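Local coordinates for uncharacterized hypothetical protein FTT_1539c (Francisella tularensis subsp. tularensis, PDB 4QVR) that is of unknown function, a DUF6844-domain protein with a predicted signal sequence, which suggests export from the cytoplasm, at residues A[309-321]-A[326-338]. Residues are numbered along the deposited sequence; the frame is centred on the assembly and turned at random.
Sequences GEDMMGDYGIRVG and NKPYILAYGQGSY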
loop_
_atom_site.group_PDB
_atom_site.type_symbol
_atom_site.label_atom_id
_atom_site.label_comp_id
_atom_site.label_asym_id
_atom_site.label_seq_id
_atom_site.Cartn_x
_atom_site.Cartn_y
_atom_site.Cartn_z
ATOM N N GLY A 309 -1.366 7.743 22.413
ATOM C CA GLY A 309 -2.144 6.683 21.777
ATOM C C GLY A 309 -3.109 7.210 20.737
ATOM O O GLY A 309 -3.221 6.662 19.641
ATOM N N GLU A 310 -3.804 8.274 21.094
ATOM C CA GLU A 310 -4.734 8.912 20.202
ATOM C C GLU A 310 -3.999 9.375 18.943
ATOM O O GLU A 310 -4.513 9.239 17.857
ATOM C CB GLU A 310 -5.383 10.113 20.887
ATOM C CG GLU A 310 -6.476 10.759 20.052
ATOM C CD GLU A 310 -7.036 12.039 20.664
ATOM O OE1 GLU A 310 -6.383 12.632 21.549
ATOM O OE2 GLU A 310 -8.124 12.477 20.229
ATOM N N ASP A 311 -2.787 9.903 19.098
ATOM C CA ASP A 311 -2.013 10.365 17.958
ATOM C C ASP A 311 -1.611 9.235 17.023
ATOM O O ASP A 311 -1.229 9.500 15.894
ATOM C CB ASP A 311 -0.746 11.118 18.417
ATOM C CG ASP A 311 -1.060 12.405 19.199
ATOM O OD1 ASP A 311 -2.056 13.075 18.858
ATOM O OD2 ASP A 311 -0.294 12.743 20.148
HETATM N N MSE A 312 -1.693 7.985 17.477
HETATM C CA MSE A 312 -1.271 6.853 16.659
HETATM C C MSE A 312 -2.392 6.090 16.037
HETATM O O MSE A 312 -2.154 5.174 15.245
HETATM C CB MSE A 312 -0.617 5.808 17.540
HETATM C CG MSE A 312 0.435 6.344 18.491
HETATM SE SE MSE A 312 2.167 6.512 17.603
HETATM C CE MSE A 312 2.292 4.846 16.567
HETATM N N MSE A 313 -3.623 6.431 16.395
HETATM C CA MSE A 313 -4.773 5.668 15.943
HETATM C C MSE A 313 -4.966 5.581 14.454
HETATM O O MSE A 313 -5.550 4.597 13.956
HETATM C CB MSE A 313 -6.039 6.267 16.531
HETATM C CG MSE A 313 -6.195 5.902 17.996
HETATM SE SE MSE A 313 -6.864 4.042 18.235
HETATM C CE MSE A 313 -8.754 4.500 17.889
ATOM N N GLY A 314 -4.470 6.586 13.735
ATOM C CA GLY A 314 -4.666 6.671 12.289
ATOM C C GLY A 314 -3.574 6.096 11.459
ATOM O O GLY A 314 -3.687 6.069 10.246
ATOM N N ASP A 315 -2.524 5.621 12.128
ATOM C CA ASP A 315 -1.372 5.026 11.505
ATOM C C ASP A 315 -1.539 3.531 11.174
ATOM O O ASP A 315 -1.595 2.662 12.060
ATOM C CB ASP A 315 -0.171 5.180 12.410
ATOM C CG ASP A 315 0.272 6.645 12.575
ATOM O OD1 ASP A 315 0.088 7.457 11.628
ATOM O OD2 ASP A 315 0.852 6.965 13.656
ATOM N N TYR A 316 -1.571 3.258 9.874
ATOM C CA TYR A 316 -1.684 1.926 9.321
ATOM C C TYR A 316 -0.581 1.704 8.258
ATOM O O TYR A 316 -0.044 2.678 7.668
ATOM C CB TYR A 316 -3.065 1.774 8.691
ATOM C CG TYR A 316 -4.149 1.591 9.709
ATOM C CD1 TYR A 316 -4.705 2.674 10.359
ATOM C CD2 TYR A 316 -4.604 0.325 10.045
ATOM C CE1 TYR A 316 -5.696 2.500 11.316
ATOM C CE2 TYR A 316 -5.592 0.150 11.005
ATOM C CZ TYR A 316 -6.118 1.247 11.640
ATOM O OH TYR A 316 -7.089 1.095 12.604
ATOM N N GLY A 317 -0.240 0.442 8.023
ATOM C CA GLY A 317 0.734 0.105 7.006
ATOM C C GLY A 317 2.166 0.215 7.432
ATOM O O GLY A 317 2.478 0.129 8.623
ATOM N N ILE A 318 3.040 0.378 6.439
ATOM C CA ILE A 318 4.469 0.496 6.662
ATOM C C ILE A 318 4.957 1.877 6.247
ATOM O O ILE A 318 4.275 2.602 5.503
ATOM C CB ILE A 318 5.249 -0.591 5.891
ATOM C CG1 ILE A 318 5.267 -0.340 4.381
ATOM C CG2 ILE A 318 4.652 -1.948 6.163
ATOM C CD1 ILE A 318 6.284 0.692 3.955
ATOM N N ARG A 319 6.122 2.252 6.767
ATOM C CA ARG A 319 6.758 3.524 6.426
ATOM C C ARG A 319 8.238 3.288 6.328
ATOM O O ARG A 319 8.765 2.408 6.992
ATOM C CB ARG A 319 6.560 4.587 7.520
ATOM C CG ARG A 319 5.128 4.991 7.841
ATOM C CD ARG A 319 4.443 5.750 6.708
ATOM N NE ARG A 319 3.117 6.083 7.166
ATOM C CZ ARG A 319 2.070 5.285 7.096
ATOM N NH1 ARG A 319 2.143 4.103 6.498
ATOM N NH2 ARG A 319 0.922 5.693 7.610
ATOM N N VAL A 320 8.913 4.087 5.523
ATOM C CA VAL A 320 10.340 4.010 5.442
ATOM C C VAL A 320 10.883 5.253 6.090
ATOM O O VAL A 320 10.404 6.354 5.849
ATOM C CB VAL A 320 10.866 3.915 4.004
ATOM C CG1 VAL A 320 12.380 3.996 3.990
ATOM C CG2 VAL A 320 10.417 2.609 3.365
ATOM N N GLY A 321 11.885 5.058 6.931
ATOM C CA GLY A 321 12.555 6.156 7.594
ATOM C C GLY A 321 14.052 5.925 7.525
ATOM O O GLY A 321 14.518 4.902 6.991
ATOM N N ASN A 326 22.188 7.342 9.189
ATOM C CA ASN A 326 21.831 7.458 7.756
ATOM C C ASN A 326 21.328 6.126 7.145
ATOM O O ASN A 326 21.266 5.988 5.922
ATOM C CB ASN A 326 22.992 8.037 6.912
ATOM C CG ASN A 326 23.435 9.424 7.376
ATOM O OD1 ASN A 326 22.910 9.968 8.348
ATOM N ND2 ASN A 326 24.409 10.001 6.672
ATOM N N LYS A 327 20.955 5.167 8.004
ATOM C CA LYS A 327 20.461 3.849 7.571
ATOM C C LYS A 327 18.937 3.784 7.467
ATOM O O LYS A 327 18.223 4.206 8.385
ATOM C CB LYS A 327 20.907 2.740 8.540
ATOM C CG LYS A 327 22.369 2.336 8.451
ATOM C CD LYS A 327 22.681 1.665 7.121
ATOM C CE LYS A 327 24.117 1.170 7.066
ATOM N NZ LYS A 327 24.414 0.485 5.775
ATOM N N PRO A 328 18.433 3.236 6.350
ATOM C CA PRO A 328 16.998 3.113 6.218
ATOM C C PRO A 328 16.452 1.991 7.068
ATOM O O PRO A 328 17.103 0.992 7.309
ATOM C CB PRO A 328 16.791 2.783 4.736
ATOM C CG PRO A 328 18.100 2.245 4.259
ATOM C CD PRO A 328 19.150 2.880 5.109
ATOM N N TYR A 329 15.232 2.165 7.520
ATOM C CA TYR A 329 14.595 1.146 8.295
ATOM C C TYR A 329 13.134 1.205 7.923
ATOM O O TYR A 329 12.651 2.214 7.408
ATOM C CB TYR A 329 14.828 1.388 9.793
ATOM C CG TYR A 329 14.350 2.741 10.243
ATOM C CD1 TYR A 329 13.004 3.023 10.297
ATOM C CD2 TYR A 329 15.235 3.731 10.613
ATOM C CE1 TYR A 329 12.545 4.250 10.701
ATOM C CE2 TYR A 329 14.778 4.972 11.025
ATOM C CZ TYR A 329 13.427 5.215 11.068
ATOM O OH TYR A 329 12.926 6.426 11.473
ATOM N N ILE A 330 12.423 0.127 8.189
ATOM C CA ILE A 330 11.025 0.066 7.870
ATOM C C ILE A 330 10.214 -0.063 9.142
ATOM O O ILE A 330 10.502 -0.914 9.968
ATOM C CB ILE A 330 10.768 -1.128 6.953
ATOM C CG1 ILE A 330 11.564 -0.907 5.659
ATOM C CG2 ILE A 330 9.273 -1.281 6.676
ATOM C CD1 ILE A 330 11.823 -2.156 4.865
ATOM N N LEU A 331 9.221 0.805 9.301
ATOM C CA LEU A 331 8.351 0.759 10.453
ATOM C C LEU A 331 7.066 0.134 9.987
ATOM O O LEU A 331 6.681 0.304 8.847
ATOM C CB LEU A 331 8.062 2.143 10.986
ATOM C CG LEU A 331 9.273 2.954 11.405
ATOM C CD1 LEU A 331 8.794 4.274 11.995
ATOM C CD2 LEU A 331 10.086 2.191 12.414
ATOM N N ALA A 332 6.427 -0.612 10.875
ATOM C CA ALA A 332 5.169 -1.268 10.598
ATOM C C ALA A 332 4.276 -1.033 11.791
ATOM O O ALA A 332 4.669 -1.319 12.936
ATOM C CB ALA A 332 5.369 -2.747 10.411
ATOM N N TYR A 333 3.080 -0.518 11.521
ATOM C CA TYR A 333 2.089 -0.252 12.556
ATOM C C TYR A 333 1.132 -1.393 12.719
ATOM O O TYR A 333 0.838 -2.093 11.767
ATOM C CB TYR A 333 1.278 0.967 12.175
ATOM C CG TYR A 333 2.107 2.221 11.995
ATOM C CD1 TYR A 333 2.583 2.915 13.091
ATOM C CD2 TYR A 333 2.376 2.730 10.727
ATOM C CE1 TYR A 333 3.340 4.083 12.937
ATOM C CE2 TYR A 333 3.102 3.903 10.564
ATOM C CZ TYR A 333 3.593 4.568 11.677
ATOM O OH TYR A 333 4.321 5.724 11.527
ATOM N N GLY A 334 0.596 -1.554 13.915
ATOM C CA GLY A 334 -0.357 -2.615 14.181
ATOM C C GLY A 334 -1.166 -2.289 15.397
ATOM O O GLY A 334 -0.696 -1.600 16.279
ATOM N N GLN A 335 -2.391 -2.788 15.450
ATOM C CA GLN A 335 -3.278 -2.537 16.574
ATOM C C GLN A 335 -3.969 -3.813 16.975
ATOM O O GLN A 335 -4.107 -4.714 16.151
ATOM C CB GLN A 335 -4.334 -1.484 16.211
ATOM C CG GLN A 335 -3.695 -0.181 15.802
ATOM C CD GLN A 335 -4.670 0.911 15.426
ATOM O OE1 GLN A 335 -5.868 0.817 15.651
ATOM N NE2 GLN A 335 -4.136 1.973 14.865
ATOM N N GLY A 336 -4.382 -3.889 18.244
ATOM C CA GLY A 336 -5.117 -5.026 18.767
ATOM C C GLY A 336 -6.059 -4.512 19.843
ATOM O O GLY A 336 -6.017 -3.335 20.187
ATOM N N SER A 337 -6.923 -5.380 20.363
ATOM C CA SER A 337 -7.851 -5.000 21.416
ATOM C C SER A 337 -8.198 -6.225 22.240
ATOM O O SER A 337 -7.872 -7.345 21.839
ATOM C CB SER A 337 -9.124 -4.393 20.834
ATOM O OG SER A 337 -9.764 -5.315 19.978
ATOM N N TYR A 338 -8.855 -6.015 23.380
ATOM C CA TYR A 338 -9.244 -7.128 24.259
ATOM C C TYR A 338 -10.763 -7.247 24.429
ATOM O O TYR A 338 -11.419 -6.320 24.895
ATOM C CB TYR A 338 -8.568 -6.985 25.623
ATOM C CG TYR A 338 -9.014 -8.024 26.635
ATOM C CD1 TYR A 338 -8.500 -9.326 26.605
ATOM C CD2 TYR A 338 -9.934 -7.700 27.634
ATOM C CE1 TYR A 338 -8.905 -10.275 27.531
ATOM C CE2 TYR A 338 -10.341 -8.643 28.566
ATOM C CZ TYR A 338 -9.826 -9.926 28.510
ATOM O OH TYR A 338 -10.232 -10.860 29.435
HETATM O O HOH W 1 -1.332 2.757 14.748
HETATM O O HOH W 2 -7.323 2.800 14.404
HETATM O O HOH W 3 -1.768 -1.397 9.959
#
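Y333 packs its ring against D315, in the turn before strand 318-322, and R319, in that strand. D315 CB sits over the centre of one ring face, 3.5 Å from the ring centroid, while its carboxylate, held by S81 OG and a salt bridge to K307, stacks on the ring with the two planes 27° apart. R319 CG reaches the ring edge at CE2, 3.6 Å away. The R319 chain then bends at chi2 (-68°), bringing its guanidinium face over Y333 CE2. NH1 donates hydrogen bonds to I318 O and Y316 O (2.8 and 2.9 Å), two carbonyls that hold the guanidinium's rotation. Strands 318-322 and 328-337 form an antiparallel beta hairpin, with 318-322 as the edge strand of a four-stranded sheet: R319 and L331 make a hydrogen-bonded pair, as do G321 and Y329, whose ring lies across the glycine, and Y333 N extends the ladder to G317 O. Beyond Y333 the backbones separate (8.4 Å between the CA atoms of M313 and Q335), with bound waters between them. Q335, extended past CG, reaches across, NE2 donating almost straight (168°) to M313 O from above the carbonyl plane at 3.1 Å. One water joins NE2 to M312 O and D315 O; another links Q335 OE1, M313 O and Y316 OH.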